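Local coordinates for protein hexokinase (PDB 1BDG) that transfers a phosphate from ATP to glucose and other hexoses, giving the hexose 6-phosphate in the first step of glycolysis, at residues 40-46 with 232-236; 153-157 with 169-175. All coordinates share one frame. Residue numbers count along the deposited sequence, not the author numbering.

Contact 1 (40-46 with 232-236); sequences GLQKSTN and KVELM. With SO4 (sulfate ion), chain E.
The strongest bond joins backbone to carboxylate: Lys43 N donates to Glu234 OE1 at 3.1 Å, nearly linearly. Glu234 CB points toward 40-46, and chi1 m with chi2 t extends the acid to this amide, where the chain turns from Gln42 (phi/psi -90/136) back to helical angles. A weak bond runs the other way, Glu234 N to Leu41 O at 3.2 Å, and a water donates to Leu41 O (2.8 Å) and accepts from Leu235 N (2.8 Å). The paired backbones run in the same direction, Leu41 CA lying 5.0 Å from Val233 CA and Lys43 CA 6.0 Å from Leu235 CA. Here the C-terminal end of helix 23-41 and the residues after it meet the connection between antiparallel strands 222-229 and 243-247 of the large-subdomain sheet. There Val233 (-77/77) centres an inverse gamma turn and 234-236 form a 3-10 turn. Leu41 (m,t) sets CD2 4.2 Å from Val233 CG2 and also touches Tyr226 and Ile246 of the sheet, a buried place fit for a branched aliphatic chain. The aliphatic part of Lys43 covers the acid's stem, Lys43 CG 3.4 Å from Glu234 CB. Asn46 ND2 donates a hydrogen bond to Gly40 O at 2.9 Å and lies 3.7 Å from Leu235 CD1. Exposed Lys232 leads away from 40-46 and donates from NZ to O2 of a sulfate, probably from the crystallisation liquor, at 3.3 Å.

Contact 2 (153-157 with 169-175); sequences THATL and VEGHNVA
Leu157 has the largest area covered here, its CB pointing toward 169-175. With chi1 t and chi2 p it puts CD2 3.5 Å from Val169 CG1 and 3.5 Å from Glu170 CG, while its CB lies 4.1 Å from Val174 CG2; a branched aliphatic chain fills this hollow, backed by Phe143 of strand 137-143. Its backbone is held at both ends: Leu157 N donates to His172 O at 3.2 Å, and Leu157 O accepts from Gly171 N at 3.1 Å. These bonds fall on a type II turn, Val169 to His172, closed by His172 N to Val169 O at 3.0 Å. Gly171 occupies its third position at phi/psi 86/-7, where a CB would jam against the preceding carbonyl.

Asn173, next in buried area, faces Thr156 across a single bridge, their CA atoms about 4.4 Å apart. Its t rotamer brings OD1 to Ala155 N at 3.2 Å and, weakly, to Ala175 N at 3.0 Å, so one short amide both meets the strand and caps the helix. Ala155 O receives a weak bond from Val174 N at 3.1 Å. Asn173 CB also lies over the His154 ring face, 4.2 Å from its centroid, a CH-pi contact. Ala155, third in area, meets 169-175 through its backbone, while its small methyl fits against Val194 of strand 189-195 and Cys147 and Gln149 of strand 147-150. Strand 154-157, antiparallel to strand 147-150, is thus joined by a type II turn and the Asn173 bridge, and Asn173 then N-caps helix 174-183 of the hexokinase small subdomain.

In the fold
Contact 1 belongs to the large-subdomain side of the glucose cleft and contact 2 to the small subdomain; their centres are 21 Å apart and their nearest atoms about 12 Å, so they do not touch. In sequence, both segments of contact 2 fall between 40-46 and 232-236. Each approaches the sugar site from its own side: the Asn46 side chain lies about 9 Å from that of Glu249, which binds substrate, whereas the Leu157 side chain lies about 8 Å from the bound glucose and about 7 Å from the side chain of substrate-binding Thr161. Such a two-lobed arrangement, with substrate between the lobes, characterises the actin-like ATPase fold of hexokinases.

Contact 1 (40-46 with 232-236)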
# COMPACT_ATOMS: atom_id res chain seq x y z
N GLY A 40 4.30 -17.23 -9.99
CA GLY A 40 5.34 -16.22 -9.93
C GLY A 40 6.64 -16.68 -9.28
O GLY A 40 7.70 -16.08 -9.50
N LEU A 41 6.55 -17.71 -8.44
CA LEU A 41 7.72 -18.26 -7.75
C LEU A 41 8.45 -19.20 -8.70
O LEU A 41 9.62 -19.52 -8.51
CB LEU A 41 7.31 -18.99 -6.46
CG LEU A 41 6.55 -18.14 -5.43
CD1 LEU A 41 5.77 -19.01 -4.50
CD2 LEU A 41 7.48 -17.26 -4.64
N GLN A 42 7.76 -19.61 -9.76
CA GLN A 42 8.31 -20.51 -10.75
C GLN A 42 9.00 -19.73 -11.86
O GLN A 42 8.47 -18.76 -12.39
CB GLN A 42 7.22 -21.39 -11.36
CG GLN A 42 6.54 -22.39 -10.43
CD GLN A 42 5.92 -23.54 -11.23
OE1 GLN A 42 6.36 -24.68 -11.12
NE2 GLN A 42 4.93 -23.24 -12.07
N LYS A 43 10.18 -20.21 -12.26
CA LYS A 43 10.95 -19.56 -13.31
C LYS A 43 10.25 -19.64 -14.66
O LYS A 43 10.11 -18.62 -15.36
CB LYS A 43 12.34 -20.19 -13.40
CG LYS A 43 13.08 -20.10 -12.08
CD LYS A 43 14.42 -20.81 -12.12
CE LYS A 43 15.43 -20.04 -12.97
NZ LYS A 43 16.78 -20.02 -12.32
N SER A 44 9.77 -20.83 -15.02
CA SER A 44 9.12 -21.00 -16.31
C SER A 44 7.79 -20.28 -16.43
O SER A 44 7.23 -20.20 -17.52
CB SER A 44 8.95 -22.48 -16.62
OG SER A 44 8.48 -23.18 -15.49
N THR A 45 7.30 -19.72 -15.32
CA THR A 45 6.01 -19.03 -15.33
C THR A 45 5.92 -17.72 -14.57
O THR A 45 4.81 -17.28 -14.27
CB THR A 45 4.89 -19.95 -14.81
OG1 THR A 45 5.27 -20.52 -13.56
CG2 THR A 45 4.64 -21.08 -15.76
N ASN A 46 7.05 -17.09 -14.25
CA ASN A 46 7.01 -15.80 -13.54
C ASN A 46 6.65 -14.66 -14.51
O ASN A 46 5.74 -13.86 -14.25
CB ASN A 46 8.36 -15.48 -12.89
CG ASN A 46 8.45 -14.03 -12.45
OD1 ASN A 46 8.76 -13.14 -13.26
ND2 ASN A 46 8.16 -13.76 -11.17
N LYS A 232 11.24 -23.08 -2.83
CA LYS A 232 10.21 -22.77 -3.81
C LYS A 232 10.52 -21.50 -4.59
O LYS A 232 10.05 -21.35 -5.70
CB LYS A 232 8.87 -22.60 -3.11
CG LYS A 232 8.45 -23.78 -2.28
CD LYS A 232 7.09 -23.56 -1.66
CE LYS A 232 6.56 -24.83 -1.01
NZ LYS A 232 5.24 -24.62 -0.38
N VAL A 233 11.29 -20.58 -4.01
CA VAL A 233 11.60 -19.35 -4.72
C VAL A 233 12.68 -19.64 -5.76
O VAL A 233 13.83 -19.27 -5.58
CB VAL A 233 12.09 -18.25 -3.79
CG1 VAL A 233 12.22 -16.96 -4.56
CG2 VAL A 233 11.13 -18.07 -2.63
N GLU A 234 12.28 -20.26 -6.87
CA GLU A 234 13.23 -20.65 -7.91
C GLU A 234 14.15 -19.57 -8.48
O GLU A 234 15.31 -19.85 -8.81
CB GLU A 234 12.50 -21.38 -9.03
CG GLU A 234 11.78 -22.64 -8.56
CD GLU A 234 11.04 -23.31 -9.68
OE1 GLU A 234 11.15 -22.84 -10.83
OE2 GLU A 234 10.34 -24.31 -9.41
N LEU A 235 13.65 -18.34 -8.58
CA LEU A 235 14.47 -17.26 -9.10
C LEU A 235 15.60 -16.95 -8.15
O LEU A 235 16.57 -16.32 -8.54
CB LEU A 235 13.63 -16.01 -9.34
CG LEU A 235 12.57 -16.15 -10.43
CD1 LEU A 235 11.42 -15.23 -10.15
CD2 LEU A 235 13.17 -15.88 -11.78
N MET A 236 15.50 -17.41 -6.92
CA MET A 236 16.55 -17.14 -5.95
C MET A 236 17.71 -18.12 -6.12
O MET A 236 18.79 -17.92 -5.56
CB MET A 236 15.98 -17.24 -4.53
CG MET A 236 16.64 -16.32 -3.53
SD MET A 236 15.76 -16.25 -1.96
CE MET A 236 17.04 -16.73 -0.78
S SO4 E . 3.14 -23.79 -3.98
O1 SO4 E . 1.75 -23.58 -4.30
O2 SO4 E . 3.44 -23.18 -2.72
O3 SO4 E . 3.38 -25.21 -3.91
O4 SO4 E . 3.97 -23.20 -5.00
O HOH W 1 11.21 -17.33 -7.63

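Contact 2 (153-157 with 169-175)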
# COMPACT_ATOMS: atom_id res chain seq x y z
N THR A 153 21.68 -4.95 -0.81
CA THR A 153 22.22 -3.67 -1.25
C THR A 153 21.95 -3.21 -2.68
O THR A 153 21.91 -2.02 -2.94
CB THR A 153 23.74 -3.59 -1.03
OG1 THR A 153 24.41 -4.41 -2.00
CG2 THR A 153 24.07 -4.06 0.38
N HIS A 154 21.81 -4.15 -3.60
CA HIS A 154 21.58 -3.83 -5.00
C HIS A 154 20.11 -4.07 -5.34
O HIS A 154 19.69 -5.22 -5.48
CB HIS A 154 22.46 -4.76 -5.87
CG HIS A 154 22.53 -4.37 -7.31
ND1 HIS A 154 21.41 -4.28 -8.12
CD2 HIS A 154 23.58 -4.02 -8.09
CE1 HIS A 154 21.77 -3.89 -9.33
NE2 HIS A 154 23.08 -3.73 -9.33
N ALA A 155 19.35 -3.00 -5.53
CA ALA A 155 17.93 -3.13 -5.86
C ALA A 155 17.64 -2.39 -7.15
O ALA A 155 18.11 -1.27 -7.33
CB ALA A 155 17.10 -2.57 -4.75
N THR A 156 16.89 -3.02 -8.05
CA THR A 156 16.57 -2.40 -9.33
C THR A 156 15.07 -2.11 -9.46
O THR A 156 14.24 -2.99 -9.22
CB THR A 156 17.09 -3.27 -10.52
OG1 THR A 156 18.52 -3.42 -10.43
CG2 THR A 156 16.78 -2.62 -11.86
N LEU A 157 14.71 -0.87 -9.78
CA LEU A 157 13.31 -0.50 -9.94
C LEU A 157 12.79 -1.26 -11.15
O LEU A 157 13.49 -1.36 -12.17
CB LEU A 157 13.17 1.01 -10.17
CG LEU A 157 11.73 1.55 -10.30
CD1 LEU A 157 10.95 1.38 -8.99
CD2 LEU A 157 11.71 3.01 -10.70
N VAL A 169 14.89 6.67 -13.56
CA VAL A 169 14.92 5.81 -12.38
C VAL A 169 14.65 4.34 -12.70
O VAL A 169 15.38 3.46 -12.25
CB VAL A 169 13.91 6.28 -11.31
CG1 VAL A 169 14.12 5.50 -10.03
CG2 VAL A 169 14.08 7.76 -11.06
N GLU A 170 13.62 4.08 -13.52
CA GLU A 170 13.23 2.71 -13.85
C GLU A 170 14.33 2.00 -14.60
O GLU A 170 14.92 2.56 -15.52
CB GLU A 170 11.95 2.69 -14.69
CG GLU A 170 10.70 3.23 -14.03
CD GLU A 170 9.48 3.04 -14.92
OE1 GLU A 170 9.63 2.57 -16.07
OE2 GLU A 170 8.35 3.35 -14.48
N GLY A 171 14.60 0.77 -14.20
CA GLY A 171 15.64 -0.01 -14.85
C GLY A 171 17.01 0.25 -14.26
O GLY A 171 17.96 -0.45 -14.61
N HIS A 172 17.09 1.22 -13.36
CA HIS A 172 18.35 1.58 -12.70
C HIS A 172 18.44 1.01 -11.29
O HIS A 172 17.42 0.63 -10.68
CB HIS A 172 18.50 3.10 -12.61
CG HIS A 172 18.62 3.78 -13.93
ND1 HIS A 172 17.55 4.41 -14.55
CD2 HIS A 172 19.67 3.93 -14.77
CE1 HIS A 172 17.94 4.92 -15.70
NE2 HIS A 172 19.23 4.63 -15.86
N ASN A 173 19.65 0.98 -10.74
CA ASN A 173 19.83 0.50 -9.38
C ASN A 173 19.60 1.69 -8.46
O ASN A 173 20.44 2.60 -8.38
CB ASN A 173 21.22 -0.09 -9.17
CG ASN A 173 21.48 -0.50 -7.72
OD1 ASN A 173 20.62 -0.37 -6.84
ND2 ASN A 173 22.68 -1.00 -7.45
N VAL A 174 18.45 1.73 -7.82
CA VAL A 174 18.10 2.80 -6.90
C VAL A 174 19.12 3.05 -5.77
O VAL A 174 19.38 4.20 -5.41
CB VAL A 174 16.72 2.54 -6.28
CG1 VAL A 174 16.48 3.45 -5.10
CG2 VAL A 174 15.65 2.72 -7.34
N ALA A 175 19.70 1.99 -5.20
CA ALA A 175 20.67 2.14 -4.11
C ALA A 175 21.86 2.97 -4.56
O ALA A 175 22.42 3.75 -3.78
CB ALA A 175 21.13 0.80 -3.63